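Local coordinates for protein putative oxidoreductase (Thermus thermophilus, PDB 2ISM) that is a putative oxidoreductase with the beta-propeller fold of the glucose/sorbosone dehydrogenase family and carries a bound calcium ion, at residues I53-L67 with R109-R121. Sequence-based numbering, arbitrary orientation.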
loop_
_atom_site.group_PDB
_atom_site.type_symbol
_atom_site.label_atom_id
_atom_site.label_comp_id
_atom_site.label_asym_id
_atom_site.label_seq_id
_atom_site.Cartn_x
_atom_site.Cartn_y
_atom_site.Cartn_z
ATOM N N ILE B 53 -25.235 -12.595 9.453
ATOM C CA ILE B 53 -24.121 -11.662 9.602
ATOM C C ILE B 53 -23.212 -12.408 10.571
ATOM O O ILE B 53 -23.584 -12.643 11.724
ATOM C CB ILE B 53 -24.531 -10.330 10.255
ATOM C CG1 ILE B 53 -25.471 -9.557 9.327
ATOM C CG2 ILE B 53 -23.282 -9.506 10.576
ATOM C CD1 ILE B 53 -25.934 -8.220 9.884
ATOM N N ARG B 54 -22.036 -12.804 10.101
ATOM C CA ARG B 54 -21.104 -13.544 10.934
ATOM C C ARG B 54 -20.081 -12.634 11.582
ATOM O O ARG B 54 -19.779 -11.554 11.073
ATOM C CB ARG B 54 -20.364 -14.601 10.102
ATOM C CG ARG B 54 -21.269 -15.515 9.296
ATOM C CD ARG B 54 -22.176 -16.337 10.198
ATOM N NE ARG B 54 -21.467 -17.434 10.845
ATOM C CZ ARG B 54 -21.029 -18.519 10.211
ATOM N NH1 ARG B 54 -21.222 -18.656 8.906
ATOM N NH2 ARG B 54 -20.413 -19.480 10.887
ATOM N N LEU B 55 -19.553 -13.087 12.714
ATOM C CA LEU B 55 -18.526 -12.355 13.441
ATOM C C LEU B 55 -17.302 -13.250 13.494
ATOM O O LEU B 55 -17.376 -14.376 13.985
ATOM C CB LEU B 55 -18.964 -12.045 14.878
ATOM C CG LEU B 55 -17.828 -11.547 15.790
ATOM C CD1 LEU B 55 -17.403 -10.141 15.368
ATOM C CD2 LEU B 55 -18.279 -11.543 17.245
ATOM N N PHE B 56 -16.186 -12.767 12.963
ATOM C CA PHE B 56 -14.949 -13.530 13.011
ATOM C C PHE B 56 -14.056 -12.762 13.971
ATOM O O PHE B 56 -13.773 -11.578 13.762
ATOM C CB PHE B 56 -14.288 -13.620 11.640
ATOM C CG PHE B 56 -13.085 -14.519 11.618
ATOM C CD1 PHE B 56 -13.223 -15.887 11.839
ATOM C CD2 PHE B 56 -11.814 -13.997 11.412
ATOM C CE1 PHE B 56 -12.108 -16.723 11.859
ATOM C CE2 PHE B 56 -10.693 -14.821 11.429
ATOM C CZ PHE B 56 -10.840 -16.190 11.654
ATOM N N ARG B 57 -13.630 -13.434 15.032
ATOM C CA ARG B 57 -12.803 -12.800 16.046
ATOM C C ARG B 57 -11.951 -13.848 16.746
ATOM O O ARG B 57 -12.453 -14.894 17.155
ATOM C CB ARG B 57 -13.706 -12.105 17.065
ATOM C CG ARG B 57 -12.993 -11.223 18.068
ATOM C CD ARG B 57 -13.929 -10.874 19.217
ATOM N NE ARG B 57 -13.356 -9.879 20.119
ATOM C CZ ARG B 57 -13.843 -9.594 21.322
ATOM N NH1 ARG B 57 -14.915 -10.233 21.774
ATOM N NH2 ARG B 57 -13.262 -8.668 22.073
ATOM N N GLU B 58 -10.661 -13.567 16.875
ATOM C CA GLU B 58 -9.747 -14.489 17.539
ATOM C C GLU B 58 -9.871 -15.910 16.997
ATOM O O GLU B 58 -9.993 -16.870 17.759
ATOM C CB GLU B 58 -10.011 -14.476 19.046
ATOM C CG GLU B 58 -9.590 -13.186 19.736
ATOM C CD GLU B 58 -10.140 -13.070 21.143
ATOM O OE1 GLU B 58 -10.441 -14.120 21.754
ATOM O OE2 GLU B 58 -10.262 -11.931 21.644
ATOM N N GLY B 59 -9.851 -16.033 15.675
ATOM C CA GLY B 59 -9.938 -17.336 15.042
ATOM C C GLY B 59 -11.250 -18.087 15.174
ATOM O O GLY B 59 -11.313 -19.270 14.826
ATOM N N ARG B 60 -12.297 -17.426 15.660
ATOM C CA ARG B 60 -13.588 -18.094 15.808
ATOM C C ARG B 60 -14.716 -17.406 15.049
ATOM O O ARG B 60 -14.826 -16.178 15.048
ATOM C CB ARG B 60 -13.968 -18.211 17.289
ATOM C CG ARG B 60 -15.256 -19.003 17.529
ATOM C CD ARG B 60 -15.146 -19.878 18.770
ATOM N NE ARG B 60 -15.323 -19.132 20.011
ATOM C CZ ARG B 60 -14.727 -19.441 21.158
ATOM N NH1 ARG B 60 -13.903 -20.479 21.228
ATOM N NH2 ARG B 60 -14.961 -18.714 22.240
ATOM N N LEU B 61 -15.551 -18.213 14.400
ATOM C CA LEU B 61 -16.687 -17.707 13.646
ATOM C C LEU B 61 -17.957 -17.905 14.453
ATOM O O LEU B 61 -18.240 -19.011 14.915
ATOM C CB LEU B 61 -16.842 -18.451 12.318
ATOM C CG LEU B 61 -16.430 -17.784 11.008
ATOM C CD1 LEU B 61 -16.937 -18.644 9.847
ATOM C CD2 LEU B 61 -17.015 -16.379 10.918
ATOM N N SER B 62 -18.725 -16.835 14.616
ATOM C CA SER B 62 -19.976 -16.908 15.352
ATOM C C SER B 62 -21.040 -16.150 14.573
ATOM O O SER B 62 -20.739 -15.513 13.559
ATOM C CB SER B 62 -19.816 -16.293 16.742
ATOM O OG SER B 62 -19.533 -14.910 16.665
ATOM N N THR B 63 -22.283 -16.231 15.036
ATOM C CA THR B 63 -23.371 -15.524 14.379
ATOM C C THR B 63 -23.674 -14.233 15.131
ATOM O O THR B 63 -24.097 -14.252 16.290
ATOM C CB THR B 63 -24.641 -16.387 14.306
ATOM O OG1 THR B 63 -24.376 -17.551 13.512
ATOM C CG2 THR B 63 -25.783 -15.600 13.673
ATOM N N TYR B 64 -23.434 -13.112 14.463
ATOM C CA TYR B 64 -23.668 -11.796 15.040
ATOM C C TYR B 64 -25.165 -11.518 15.028
ATOM O O TYR B 64 -25.725 -10.991 15.992
ATOM C CB TYR B 64 -22.938 -10.736 14.214
ATOM C CG TYR B 64 -23.100 -9.329 14.732
ATOM C CD1 TYR B 64 -22.408 -8.894 15.863
ATOM C CD2 TYR B 64 -23.943 -8.426 14.088
ATOM C CE1 TYR B 64 -22.554 -7.591 16.336
ATOM C CE2 TYR B 64 -24.097 -7.127 14.550
ATOM C CZ TYR B 64 -23.401 -6.712 15.671
ATOM O OH TYR B 64 -23.549 -5.418 16.122
ATOM N N ALA B 65 -25.809 -11.876 13.923
ATOM C CA ALA B 65 -27.241 -11.677 13.779
ATOM C C ALA B 65 -27.788 -12.504 12.631
ATOM O O ALA B 65 -27.068 -12.869 11.698
ATOM C CB ALA B 65 -27.544 -10.206 13.535
ATOM N N GLU B 66 -29.069 -12.823 12.712
ATOM C CA GLU B 66 -29.711 -13.566 11.649
ATOM C C GLU B 66 -30.892 -12.712 11.222
ATOM O O GLU B 66 -31.696 -12.296 12.057
ATOM C CB GLU B 66 -30.185 -14.930 12.144
ATOM C CG GLU B 66 -30.573 -15.874 11.020
ATOM C CD GLU B 66 -30.697 -17.311 11.482
ATOM O OE1 GLU B 66 -29.723 -17.833 12.069
ATOM O OE2 GLU B 66 -31.765 -17.919 11.256
ATOM N N LEU B 67 -30.979 -12.428 9.928
ATOM C CA LEU B 67 -32.066 -11.611 9.406
ATOM C C LEU B 67 -32.859 -12.370 8.355
ATOM O O LEU B 67 -32.294 -13.107 7.548
ATOM C CB LEU B 67 -31.511 -10.324 8.785
ATOM C CG LEU B 67 -30.727 -9.377 9.699
ATOM C CD1 LEU B 67 -30.068 -8.289 8.867
ATOM C CD2 LEU B 67 -31.661 -8.768 10.728
ATOM N N ARG B 109 -31.107 -1.033 10.117
ATOM C CA ARG B 109 -30.070 -0.714 11.074
ATOM C C ARG B 109 -30.237 -1.651 12.268
ATOM O O ARG B 109 -31.357 -1.872 12.724
ATOM C CB ARG B 109 -30.237 0.745 11.510
ATOM C CG ARG B 109 -29.145 1.277 12.385
ATOM C CD ARG B 109 -29.260 2.787 12.543
ATOM N NE ARG B 109 -30.217 3.211 13.562
ATOM C CZ ARG B 109 -30.342 4.471 13.971
ATOM N NH1 ARG B 109 -29.572 5.413 13.439
ATOM N NH2 ARG B 109 -31.218 4.791 14.915
ATOM N N LEU B 110 -29.133 -2.212 12.755
ATOM C CA LEU B 110 -29.165 -3.103 13.913
ATOM C C LEU B 110 -28.457 -2.421 15.079
ATOM O O LEU B 110 -27.508 -1.661 14.875
ATOM C CB LEU B 110 -28.436 -4.422 13.624
ATOM C CG LEU B 110 -28.837 -5.309 12.444
ATOM C CD1 LEU B 110 -28.202 -6.680 12.631
ATOM C CD2 LEU B 110 -30.342 -5.442 12.369
ATOM N N ARG B 111 -28.914 -2.690 16.297
ATOM C CA ARG B 111 -28.274 -2.115 17.475
ATOM C C ARG B 111 -27.176 -3.078 17.924
ATOM O O ARG B 111 -27.422 -4.268 18.141
ATOM C CB ARG B 111 -29.293 -1.898 18.603
ATOM C CG ARG B 111 -28.658 -1.512 19.942
ATOM C CD ARG B 111 -29.709 -1.189 20.991
ATOM N NE ARG B 111 -30.270 0.147 20.811
ATOM C CZ ARG B 111 -29.625 1.272 21.108
ATOM N NH1 ARG B 111 -28.396 1.222 21.605
ATOM N NH2 ARG B 111 -30.207 2.446 20.903
ATOM N N HIS B 112 -25.961 -2.554 18.045
ATOM C CA HIS B 112 -24.796 -3.336 18.449
ATOM C C HIS B 112 -24.809 -3.616 19.947
ATOM O O HIS B 112 -24.908 -2.692 20.753
ATOM C CB HIS B 112 -23.523 -2.573 18.074
ATOM C CG HIS B 112 -22.256 -3.262 18.474
ATOM N ND1 HIS B 112 -21.830 -4.438 17.895
ATOM C CD2 HIS B 112 -21.310 -2.927 19.384
ATOM C CE1 HIS B 112 -20.676 -4.796 18.430
ATOM N NE2 HIS B 112 -20.339 -3.896 19.334
ATOM N N LEU B 113 -24.700 -4.890 20.313
ATOM C CA LEU B 113 -24.704 -5.288 21.720
ATOM C C LEU B 113 -23.403 -5.969 22.117
ATOM O O LEU B 113 -23.335 -6.641 23.147
ATOM C CB LEU B 113 -25.880 -6.228 22.001
ATOM C CG LEU B 113 -27.281 -5.665 21.729
ATOM C CD1 LEU B 113 -28.330 -6.755 21.930
ATOM C CD2 LEU B 113 -27.543 -4.482 22.653
ATOM N N GLY B 114 -22.369 -5.793 21.301
ATOM C CA GLY B 114 -21.087 -6.404 21.601
ATOM C C GLY B 114 -20.759 -7.588 20.714
ATOM O O GLY B 114 -20.074 -7.440 19.702
ATOM N N GLU B 115 -21.248 -8.766 21.090
ATOM C CA GLU B 115 -20.997 -9.979 20.321
ATOM C C GLU B 115 -22.182 -10.293 19.404
ATOM O O GLU B 115 -22.121 -11.206 18.575
ATOM C CB GLU B 115 -20.751 -11.156 21.272
ATOM C CG GLU B 115 -20.237 -12.411 20.587
ATOM C CD GLU B 115 -20.144 -13.604 21.524
ATOM O OE1 GLU B 115 -19.674 -14.673 21.076
ATOM O OE2 GLU B 115 -20.542 -13.475 22.702
ATOM N N ARG B 116 -23.257 -9.529 19.558
ATOM C CA ARG B 116 -24.455 -9.725 18.752
ATOM C C ARG B 116 -25.104 -8.402 18.371
ATOM O O ARG B 116 -24.790 -7.349 18.928
ATOM C CB ARG B 116 -25.484 -10.567 19.513
ATOM C CG ARG B 116 -25.106 -12.025 19.715
ATOM C CD ARG B 116 -26.222 -12.767 20.443
ATOM N NE ARG B 116 -25.973 -14.203 20.549
ATOM C CZ ARG B 116 -24.978 -14.748 21.243
ATOM N NH1 ARG B 116 -24.121 -13.977 21.901
ATOM N NH2 ARG B 116 -24.842 -16.067 21.281
ATOM N N GLY B 117 -26.021 -8.475 17.415
ATOM C CA GLY B 117 -26.737 -7.300 16.972
ATOM C C GLY B 117 -28.201 -7.666 16.850
ATOM O O GLY B 117 -28.531 -8.828 16.609
ATOM N N VAL B 118 -29.080 -6.690 17.042
ATOM C CA VAL B 118 -30.513 -6.927 16.930
ATOM C C VAL B 118 -31.153 -5.808 16.127
ATOM O O VAL B 118 -30.787 -4.641 16.271
ATOM C CB VAL B 118 -31.205 -7.015 18.322
ATOM C CG1 VAL B 118 -30.729 -8.259 19.062
ATOM C CG2 VAL B 118 -30.911 -5.771 19.142
ATOM N N LEU B 119 -32.108 -6.177 15.281
ATOM C CA LEU B 119 -32.806 -5.217 14.443
ATOM C C LEU B 119 -33.263 -4.011 15.252
ATOM O O LEU B 119 -33.908 -4.154 16.290
ATOM C CB LEU B 119 -34.024 -5.872 13.789
ATOM C CG LEU B 119 -34.158 -5.788 12.265
ATOM C CD1 LEU B 119 -35.555 -6.249 11.874
ATOM C CD2 LEU B 119 -33.918 -4.368 11.778
ATOM N N ASP B 120 -32.915 -2.822 14.776
ATOM C CA ASP B 120 -33.316 -1.594 15.442
ATOM C C ASP B 120 -34.500 -1.021 14.676
ATOM O O ASP B 120 -35.595 -0.877 15.223
ATOM C CB ASP B 120 -32.156 -0.594 15.464
ATOM C CG ASP B 120 -32.564 0.759 16.015
ATOM O OD1 ASP B 120 -33.163 0.801 17.111
ATOM O OD2 ASP B 120 -32.282 1.782 15.354
ATOM N N ARG B 121 -34.286 -0.701 13.404
ATOM C CA ARG B 121 -35.359 -0.164 12.577
ATOM C C ARG B 121 -34.974 -0.079 11.102
ATOM O O ARG B 121 -33.800 -0.195 10.745
ATOM C CB ARG B 121 -35.768 1.227 13.068
ATOM C CG ARG B 121 -34.836 2.352 12.644
ATOM C CD ARG B 121 -35.503 3.697 12.878
ATOM N NE ARG B 121 -35.116 4.687 11.877
ATOM C CZ ARG B 121 -34.061 5.486 11.980
ATOM N NH1 ARG B 121 -33.279 5.421 13.048
ATOM N NH2 ARG B 121 -33.791 6.351 11.016
#
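Tyr64 of the 53-67 hairpin is held at two points by the 109-121 hairpin, at its hydroxyl and at its backbone O. Its OH lies 2.7 Å from His112 ND1 in a hydrogen bond in which either atom could donate. The two rings meet edge against edge, neither lying over the other's face, with planes only 22° apart. CG anti to the backbone N (chi1 -179°) turns the ring toward the carbonyl side, across Arg116 and Gly117, and the length of the phenol carries OH to the histidine, against which Phe86 packs edge-to-face. The second bond runs from Gly117 N to Tyr64 O, 2.9 Å long, with the donor tilted 35° out of the carbonyl plane; Arg116 CA adds a CH contact to the same oxygen.

One face of the phenol lies against the backbone of Arg116 and Gly117. With no side chain, Gly117 lets the ring lie directly on its backbone, its CA 4.0 Å from the ring centroid in a CH-pi contact. Tyr64 stands in a classic beta bulge: both it and Ala65 face Ile53, whose O accepts from both their N atoms.

Beyond the ring the contact is mostly apolar. Leu110 divides its methyls, CD1 meeting Ala65 CB at 3.7 Å and Ile53 CD1 tip to tip, CD2 meeting Leu67 CD2 at 3.9 Å. The small Ala65 lets its CB touch both Leu110 CD1 and Gly117 O. The extended Glu115 lays its methylene CG across Leu55 CD2, its carboxylate lying further out.

Each hairpin forms the third and fourth strands of its four-stranded antiparallel blade, in successive propeller blades. The chemistry implies a blade-to-blade joint in which aliphatics supply close packing, while two hydrogen bonds fix the tyrosine and satisfy its buried hydroxyl and carbonyl.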